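Local structure of protein toll (Drosophila melanogaster, 4LXR) at residues P632-L637 and E665-L670; L654-P657 and G663-S666. The protein acts as the membrane receptor for cleaved, activated spaetzle, triggering Toll signalling in antifungal immunity and in dorsal-ventral patterning of the embryo. All coordinates share one frame; numbering follows the deposited sequence.

Interaction 1 of 2, residues P632-L637 and E665-L670; sequences PRLPNL and ESVTSL. With NAG (2-acetamido-2-deoxy-beta-D-glucopyranose), chain K.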
ATOM      1  N   PRO A 632      50.811  -9.141 -35.537  1.00 61.64           N
ATOM      2  CA  PRO A 632      51.087 -10.129 -34.487  1.00 62.27           C
ATOM      3  C   PRO A 632      50.248 -11.388 -34.659  1.00 60.05           C
ATOM      4  O   PRO A 632      49.263 -11.372 -35.400  1.00 61.74           O
ATOM      5  CB  PRO A 632      50.684  -9.397 -33.208  1.00 55.70           C
ATOM      6  CG  PRO A 632      49.637  -8.443 -33.640  1.00 57.04           C
ATOM      7  CD  PRO A 632      50.032  -7.998 -35.032  1.00 58.62           C
ATOM      8  N   ARG A 633      50.657 -12.461 -33.990  1.00 67.49           N
ATOM      9  CA  ARG A 633      49.920 -13.725 -33.938  1.00 65.19           C
ATOM     10  C   ARG A 633      48.450 -13.529 -33.580  1.00 61.62           C
ATOM     11  O   ARG A 633      48.135 -13.005 -32.510  1.00 61.64           O
ATOM     12  CB  ARG A 633      50.559 -14.633 -32.889  1.00 62.97           C
ATOM     13  CG  ARG A 633      52.055 -14.810 -33.043  1.00 77.37           C
ATOM     14  CD  ARG A 633      52.598 -15.751 -31.965  1.00 94.17           C
ATOM     15  NE  ARG A 633      53.907 -16.297 -32.315  1.00103.83           N
ATOM     16  CZ  ARG A 633      54.585 -17.158 -31.563  1.00108.97           C
ATOM     17  NH1 ARG A 633      54.083 -17.572 -30.407  1.00111.58           N
ATOM     18  NH2 ARG A 633      55.768 -17.603 -31.965  1.00112.42           N
ATOM     19  N   LEU A 634      47.556 -13.969 -34.462  1.00 56.48           N
ATOM     20  CA  LEU A 634      46.115 -13.759 -34.278  1.00 62.47           C
ATOM     21  C   LEU A 634      45.398 -15.022 -33.808  1.00 57.26           C
ATOM     22  O   LEU A 634      45.794 -16.130 -34.161  1.00 69.53           O
ATOM     23  CB  LEU A 634      45.470 -13.235 -35.577  1.00 52.63           C
ATOM     24  CG  LEU A 634      45.976 -11.884 -36.088  1.00 50.67           C
ATOM     25  CD1 LEU A 634      45.215 -11.413 -37.351  1.00 48.20           C
ATOM     26  CD2 LEU A 634      45.901 -10.830 -34.995  1.00 50.69           C
ATOM     27  N   PRO A 635      44.333 -14.855 -33.008  1.00 60.21           N
ATOM     28  CA  PRO A 635      43.537 -16.004 -32.569  1.00 63.37           C
ATOM     29  C   PRO A 635      42.678 -16.532 -33.702  1.00 58.35           C
ATOM     30  O   PRO A 635      42.284 -15.765 -34.570  1.00 61.95           O
ATOM     31  CB  PRO A 635      42.638 -15.410 -31.481  1.00 62.79           C
ATOM     32  CG  PRO A 635      42.515 -13.970 -31.839  1.00 57.14           C
ATOM     33  CD  PRO A 635      43.837 -13.588 -32.441  1.00 57.67           C
ATOM     34  N   ASN A 636      42.392 -17.827 -33.693  1.00 69.57           N
ATOM     35  CA  ASN A 636      41.505 -18.419 -34.687  1.00 69.49           C
ATOM     36  C   ASN A 636      40.067 -17.924 -34.559  1.00 64.10           C
ATOM     37  O   ASN A 636      39.582 -17.669 -33.456  1.00 69.07           O
ATOM     38  CB  ASN A 636      41.552 -19.943 -34.590  1.00 76.00           C
ATOM     39  CG  ASN A 636      42.441 -20.561 -35.646  1.00 82.96           C
ATOM     40  OD1 ASN A 636      41.968 -21.285 -36.524  1.00 91.64           O
ATOM     41  ND2 ASN A 636      43.734 -20.262 -35.583  1.00 79.81           N
ATOM     42  N   LEU A 637      39.387 -17.789 -35.691  1.00 63.05           N
ATOM     43  CA  LEU A 637      37.998 -17.339 -35.691  1.00 67.76           C
ATOM     44  C   LEU A 637      37.043 -18.498 -35.423  1.00 78.20           C
ATOM     45  O   LEU A 637      37.054 -19.497 -36.146  1.00 74.29           O
ATOM     46  CB  LEU A 637      37.645 -16.681 -37.024  1.00 58.46           C
ATOM     47  CG  LEU A 637      36.299 -15.958 -37.080  1.00 58.40           C
ATOM     48  CD1 LEU A 637      36.261 -14.848 -36.035  1.00 56.71           C
ATOM     49  CD2 LEU A 637      36.036 -15.402 -38.482  1.00 57.93           C
ATOM     50  N   GLU A 665      44.077 -15.552 -41.691  1.00 62.32           N
ATOM     51  CA  GLU A 665      43.450 -16.079 -42.909  1.00 61.01           C
ATOM     52  C   GLU A 665      41.935 -15.877 -42.960  1.00 55.54           C
ATOM     53  O   GLU A 665      41.322 -16.041 -44.014  1.00 62.27           O
ATOM     54  CB  GLU A 665      43.752 -17.571 -43.068  1.00 68.81           C
ATOM     55  CG  GLU A 665      43.130 -18.459 -41.997  1.00 72.97           C
ATOM     56  CD  GLU A 665      43.393 -19.935 -42.236  1.00 77.76           C
ATOM     57  OE1 GLU A 665      43.964 -20.275 -43.294  1.00 76.52           O
ATOM     58  OE2 GLU A 665      43.032 -20.755 -41.364  1.00 84.48           O
ATOM     59  N   SER A 666      41.337 -15.533 -41.823  1.00 50.56           N
ATOM     60  CA  SER A 666      39.881 -15.478 -41.696  1.00 47.47           C
ATOM     61  C   SER A 666      39.380 -14.062 -41.504  1.00 45.32           C
ATOM     62  O   SER A 666      38.186 -13.843 -41.345  1.00 44.90           O
ATOM     63  CB  SER A 666      39.436 -16.308 -40.491  1.00 52.57           C
ATOM     64  OG  SER A 666      40.172 -17.508 -40.411  1.00 54.68           O
ATOM     65  N   VAL A 667      40.311 -13.112 -41.474  1.00 52.93           N
ATOM     66  CA  VAL A 667      39.990 -11.696 -41.329  1.00 43.38           C
ATOM     67  C   VAL A 667      39.075 -11.226 -42.462  1.00 45.48           C
ATOM     68  O   VAL A 667      39.326 -11.519 -43.634  1.00 40.29           O
ATOM     69  CB  VAL A 667      41.278 -10.839 -41.350  1.00 42.21           C
ATOM     70  CG1 VAL A 667      40.950  -9.356 -41.581  1.00 39.72           C
ATOM     71  CG2 VAL A 667      42.084 -11.046 -40.068  1.00 43.39           C
ATOM     72  N   THR A 668      38.008 -10.512 -42.108  1.00 40.95           N
ATOM     73  CA  THR A 668      37.093  -9.982 -43.116  1.00 43.11           C
ATOM     74  C   THR A 668      37.255  -8.473 -43.312  1.00 37.88           C
ATOM     75  O   THR A 668      36.769  -7.900 -44.288  1.00 35.92           O
ATOM     76  CB  THR A 668      35.629 -10.305 -42.769  1.00 41.32           C
ATOM     77  OG1 THR A 668      35.263  -9.633 -41.562  1.00 39.18           O
ATOM     78  CG2 THR A 668      35.450 -11.787 -42.596  1.00 40.96           C
ATOM     79  N   SER A 669      37.947  -7.828 -42.385  1.00 40.13           N
ATOM     80  CA  SER A 669      38.099  -6.383 -42.436  1.00 35.34           C
ATOM     81  C   SER A 669      39.507  -6.016 -42.000  1.00 35.71           C
ATOM     82  O   SER A 669      39.898  -6.295 -40.858  1.00 37.03           O
ATOM     83  CB  SER A 669      37.092  -5.722 -41.494  1.00 44.13           C
ATOM     84  OG  SER A 669      36.555  -4.550 -42.057  1.00 51.88           O
ATOM     85  N   LEU A 670      40.272  -5.414 -42.907  1.00 34.79           N
ATOM     86  CA  LEU A 670      41.610  -4.935 -42.596  1.00 35.23           C
ATOM     87  C   LEU A 670      41.599  -3.420 -42.501  1.00 38.45           C
ATOM     88  O   LEU A 670      41.328  -2.733 -43.483  1.00 40.85           O
ATOM     89  CB  LEU A 670      42.612  -5.362 -43.665  1.00 37.88           C
ATOM     90  CG  LEU A 670      43.158  -6.783 -43.595  1.00 41.06           C
ATOM     91  CD1 LEU A 670      43.983  -7.132 -44.845  1.00 37.02           C
ATOM     92  CD2 LEU A 670      43.981  -6.955 -42.316  1.00 38.40           C
TER
HETATM   93  C1  NAG K2014      35.661 -17.776 -45.070  1.00 53.92           C
HETATM   94  C2  NAG K2014      36.278 -18.941 -44.294  1.00 67.83           C
HETATM   95  C3  NAG K2014      35.488 -20.218 -44.558  1.00 74.88           C
HETATM   96  C4  NAG K2014      34.019 -20.006 -44.219  1.00 75.79           C
HETATM   97  C5  NAG K2014      33.469 -18.789 -44.965  1.00 69.51           C
HETATM   98  C6  NAG K2014      32.062 -18.432 -44.547  1.00 66.64           C
HETATM   99  C7  NAG K2014      38.680 -18.878 -43.781  1.00 62.83           C
HETATM  100  C8  NAG K2014      40.064 -19.126 -44.302  1.00 54.83           C
HETATM  101  N2  NAG K2014      37.681 -19.125 -44.636  1.00 66.94           N
HETATM  102  O3  NAG K2014      36.018 -21.290 -43.785  1.00 77.63           O
HETATM  103  O4  NAG K2014      33.276 -21.163 -44.586  1.00 79.08           O
HETATM  104  O5  NAG K2014      34.279 -17.631 -44.704  1.00 60.17           O
HETATM  105  O6  NAG K2014      32.054 -17.714 -43.321  1.00 66.40           O
HETATM  106  O7  NAG K2014      38.475 -18.465 -42.636  1.00 60.30           O
HETATM  107  O   HOH W   1      42.798 -19.648 -38.922  1.00 44.96           O
HETATM  108  O   HOH W   2      40.433 -19.170 -38.127  1.00 58.61           O

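Interaction 2 of 2, residues L654-P657 and G663-S666; sequences LRLP and GYES. With NAG (2-acetamido-2-deoxy-beta-D-glucopyranose), chain K; NAG (2-acetamido-2-deoxy-beta-D-glucopyranose), chain G.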
ATOM      1  N   LEU A 654      55.408  -2.814 -41.817  1.00 48.96           N
ATOM      2  CA  LEU A 654      56.324  -2.799 -42.946  1.00 58.89           C
ATOM      3  C   LEU A 654      55.812  -3.679 -44.081  1.00 55.66           C
ATOM      4  O   LEU A 654      55.996  -3.362 -45.250  1.00 56.21           O
ATOM      5  CB  LEU A 654      57.715  -3.247 -42.510  1.00 54.94           C
ATOM      6  CG  LEU A 654      58.379  -2.375 -41.440  1.00 55.24           C
ATOM      7  CD1 LEU A 654      59.717  -2.963 -41.048  1.00 57.21           C
ATOM      8  CD2 LEU A 654      58.526  -0.921 -41.915  1.00 53.63           C
ATOM      9  N   ARG A 655      55.154  -4.775 -43.722  1.00 51.42           N
ATOM     10  CA  ARG A 655      54.634  -5.711 -44.703  1.00 53.46           C
ATOM     11  C   ARG A 655      53.462  -6.475 -44.081  1.00 53.41           C
ATOM     12  O   ARG A 655      53.294  -6.465 -42.867  1.00 57.56           O
ATOM     13  CB  ARG A 655      55.748  -6.668 -45.132  1.00 61.31           C
ATOM     14  CG  ARG A 655      55.432  -7.548 -46.329  1.00 67.51           C
ATOM     15  CD  ARG A 655      56.604  -8.485 -46.669  1.00 82.47           C
ATOM     16  NE  ARG A 655      57.865  -7.766 -46.862  1.00 90.65           N
ATOM     17  CZ  ARG A 655      58.159  -7.025 -47.929  1.00 94.50           C
ATOM     18  NH1 ARG A 655      57.277  -6.885 -48.915  1.00 95.40           N
ATOM     19  NH2 ARG A 655      59.336  -6.411 -48.009  1.00 94.01           N
ATOM     20  N   LEU A 656      52.636  -7.104 -44.910  1.00 50.54           N
ATOM     21  CA  LEU A 656      51.580  -7.979 -44.425  1.00 45.62           C
ATOM     22  C   LEU A 656      52.052  -9.431 -44.505  1.00 53.62           C
ATOM     23  O   LEU A 656      52.919  -9.761 -45.318  1.00 52.95           O
ATOM     24  CB  LEU A 656      50.311  -7.788 -45.252  1.00 43.51           C
ATOM     25  CG  LEU A 656      49.621  -6.426 -45.144  1.00 42.10           C
ATOM     26  CD1 LEU A 656      48.417  -6.350 -46.079  1.00 39.75           C
ATOM     27  CD2 LEU A 656      49.201  -6.135 -43.702  1.00 41.49           C
ATOM     28  N   PRO A 657      51.498 -10.309 -43.654  1.00 54.89           N
ATOM     29  CA  PRO A 657      51.854 -11.726 -43.776  1.00 55.81           C
ATOM     30  C   PRO A 657      51.055 -12.340 -44.920  1.00 55.85           C
ATOM     31  O   PRO A 657      50.196 -11.652 -45.482  1.00 47.52           O
ATOM     32  CB  PRO A 657      51.408 -12.311 -42.432  1.00 51.17           C
ATOM     33  CG  PRO A 657      50.256 -11.461 -42.030  1.00 63.37           C
ATOM     34  CD  PRO A 657      50.573 -10.065 -42.532  1.00 59.59           C
ATOM     35  N   GLY A 663      44.534 -17.639 -38.140  1.00 57.87           N
ATOM     36  CA  GLY A 663      43.841 -16.466 -37.626  1.00 54.19           C
ATOM     37  C   GLY A 663      43.679 -15.387 -38.688  1.00 53.58           C
ATOM     38  O   GLY A 663      42.565 -15.074 -39.115  1.00 54.34           O
ATOM     39  N   TYR A 664      44.807 -14.830 -39.122  1.00 55.22           N
ATOM     40  CA  TYR A 664      44.862 -13.809 -40.158  1.00 48.48           C
ATOM     41  C   TYR A 664      44.169 -14.244 -41.458  1.00 60.17           C
ATOM     42  O   TYR A 664      43.720 -13.401 -42.237  1.00 55.62           O
ATOM     43  CB  TYR A 664      46.330 -13.434 -40.422  1.00 52.20           C
ATOM     44  CG  TYR A 664      46.553 -12.409 -41.526  1.00 53.64           C
ATOM     45  CD1 TYR A 664      46.511 -11.049 -41.254  1.00 52.67           C
ATOM     46  CD2 TYR A 664      46.821 -12.805 -42.834  1.00 53.41           C
ATOM     47  CE1 TYR A 664      46.725 -10.115 -42.242  1.00 46.25           C
ATOM     48  CE2 TYR A 664      47.032 -11.868 -43.844  1.00 45.16           C
ATOM     49  CZ  TYR A 664      46.982 -10.527 -43.538  1.00 50.02           C
ATOM     50  OH  TYR A 664      47.184  -9.578 -44.523  1.00 42.25           O
ATOM     51  N   GLU A 665      44.077 -15.552 -41.691  1.00 62.32           N
ATOM     52  CA  GLU A 665      43.450 -16.079 -42.909  1.00 61.01           C
ATOM     53  C   GLU A 665      41.935 -15.877 -42.960  1.00 55.54           C
ATOM     54  O   GLU A 665      41.322 -16.041 -44.014  1.00 62.27           O
ATOM     55  CB  GLU A 665      43.752 -17.571 -43.068  1.00 68.81           C
ATOM     56  CG  GLU A 665      43.130 -18.459 -41.997  1.00 72.97           C
ATOM     57  CD  GLU A 665      43.393 -19.935 -42.236  1.00 77.76           C
ATOM     58  OE1 GLU A 665      43.964 -20.275 -43.294  1.00 76.52           O
ATOM     59  OE2 GLU A 665      43.032 -20.755 -41.364  1.00 84.48           O
ATOM     60  N   SER A 666      41.337 -15.533 -41.823  1.00 50.56           N
ATOM     61  CA  SER A 666      39.881 -15.478 -41.696  1.00 47.47           C
ATOM     62  C   SER A 666      39.380 -14.062 -41.504  1.00 45.32           C
ATOM     63  O   SER A 666      38.186 -13.843 -41.345  1.00 44.90           O
ATOM     64  CB  SER A 666      39.436 -16.308 -40.491  1.00 52.57           C
ATOM     65  OG  SER A 666      40.172 -17.508 -40.411  1.00 54.68           O
TER
HETATM   66  C1  NAG K2014      35.661 -17.776 -45.070  1.00 53.92           C
HETATM   67  C2  NAG K2014      36.278 -18.941 -44.294  1.00 67.83           C
HETATM   68  C3  NAG K2014      35.488 -20.218 -44.558  1.00 74.88           C
HETATM   69  C4  NAG K2014      34.019 -20.006 -44.219  1.00 75.79           C
HETATM   70  C5  NAG K2014      33.469 -18.789 -44.965  1.00 69.51           C
HETATM   71  C6  NAG K2014      32.062 -18.432 -44.547  1.00 66.64           C
HETATM   72  C7  NAG K2014      38.680 -18.878 -43.781  1.00 62.83           C
HETATM   73  C8  NAG K2014      40.064 -19.126 -44.302  1.00 54.83           C
HETATM   74  N2  NAG K2014      37.681 -19.125 -44.636  1.00 66.94           N
HETATM   75  O3  NAG K2014      36.018 -21.290 -43.785  1.00 77.63           O
HETATM   76  O4  NAG K2014      33.276 -21.163 -44.586  1.00 79.08           O
HETATM   77  O5  NAG K2014      34.279 -17.631 -44.704  1.00 60.17           O
HETATM   78  O6  NAG K2014      32.054 -17.714 -43.321  1.00 66.40           O
HETATM   79  O7  NAG K2014      38.475 -18.465 -42.636  1.00 60.30           O
HETATM   80  C1  NAG G   1      57.629   4.464 -41.112  1.00 43.69           C
HETATM   81  C2  NAG G   1      59.025   4.513 -40.490  1.00 52.22           C
HETATM   82  C3  NAG G   1      59.224   5.836 -39.749  1.00 64.28           C
HETATM   83  C4  NAG G   1      58.887   7.022 -40.643  1.00 69.41           C
HETATM   84  C5  NAG G   1      57.507   6.840 -41.275  1.00 67.74           C
HETATM   85  C6  NAG G   1      57.179   7.894 -42.308  1.00 73.88           C
HETATM   86  C7  NAG G   1      59.684   2.198 -39.954  1.00 60.41           C
HETATM   87  C8  NAG G   1      59.797   1.170 -38.864  1.00 54.90           C
HETATM   88  N2  NAG G   1      59.217   3.394 -39.580  1.00 57.07           N
HETATM   89  O3  NAG G   1      60.564   5.944 -39.282  1.00 64.97           O
HETATM   90  O4  NAG G   1      58.888   8.199 -39.842  1.00 73.02           O
HETATM   91  O5  NAG G   1      57.445   5.579 -41.954  1.00 60.61           O
HETATM   92  O6  NAG G   1      56.015   8.625 -41.947  1.00 81.73           O
HETATM   93  O7  NAG G   1      60.000   1.955 -41.115  1.00 64.04           O

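Interaction 1 of 2, residues P632-L637 and E665-L670
Ser666 OG, whose CB lies against Leu637, is gripped from two directions: it donates to the acetamide oxygen O7 of an N-acetylglucosamine at 3.0 Å and accepts from a water whose oxygen stands 2.8 Å from OG. The same water takes the backbone N-H of Leu637, with 3.0 Å between the water oxygen and N, and gives a weak bond to Asn636 OD1. A second water donates both to Asn636 OD1, at 3.0 Å, and to the carboxylate oxygen Glu665 OE2, at 2.7 Å. No hydrogen bond runs directly between 632-637 and 665-670.

Beneath this wet edge the contact is largely apolar. With chi1 at -170° and chi2 at 60°, Leu637 lays CD2 alongside the serine, 3.9 Å from Ser666 O, while Leu637 CB and Ser666 CB meet at 3.9 Å. Farther in, Leu634 CD1 reaches Val667 CG2 at 4.2 Å, the two side chains crossing at about a right angle. Leu634 also lies on Leu646 and Ile621, and Leu637 on Met644 and Leu619. The contact thus ties a loop that falls largely in the LRRNT region of the leucine-rich-repeat ectodomain to the approach of parallel strand 669-671. Carbon packing supplies most of the direct touch, and the polar link between the segments runs through water.

Interaction 2 of 2, residues L654-P657 and G663-S666
A chi1 of 178° swings the Tyr664 ring away from its own backbone N, and a chi2 of 87° turns it nearly square to the side-chain stem; together they set a ring face against Pro657. The setting is a leucine-rich repeat: Leu656 and Pro657 form the leucine-proline pair of the returning loop that follows strand 643-647, and Tyr664 stands where the chain turns back toward strand 669-671.

Pro657 CG sits 3.5 Å from the centroid of the Tyr664 ring and only 3° off the ring normal, a CH-pi contact centred on the face. The neighbouring methylene is shifted toward the phenol end, with Pro657 CD 3.8 Å from Tyr664 CZ. Leu656 meets the hydroxyl instead, crossing the tyrosine at about a right angle: its CB is 3.7 Å from Tyr664 OH and its CD1 3.8 Å from that oxygen. The hydroxyl of this buried residue, lined by Leu656 carbons, finds its polar partner in the next coil, hydrogen-bonding with Gln684 O. Replacing Tyr664 by an alanine would probably open a gap beneath the Pro657 ring and leave Gln684 O without its hydroxyl mate.

The backbone that presents the ring is itself turned tightly: Ser666 N donates to Gly663 O at 3.0 Å, closing a beta turn with Tyr664 and Glu665 at its corners, and Gly663 enters it with positive phi. Across the contact, Pro657 O ends 3.6 Å from Tyr664 CE2.

Overall arrangement
Interactions 1 and 2 share Glu665 and Ser666, and their centres lie about 7 Å apart. The turn 663-666 joins them: Leu634 CD1 of interaction 1 packs 3.7 Å from Tyr664 CA of interaction 2, and Leu670 CD1 comes within 4.0 Å of Tyr664 OH. Hydrophobic contacts therefore run continuously from the loop 632-637, past the turn, to the returning loop 654-657. Two sugars mark the ends, one beside Ser666 and the other at Leu654, where its O7 is 3.3 Å from Leu654 CD2. The centres of the two contacts lie about 56 and 62 Å from the centre of the chain, and no other protein chain of the assembly touches them.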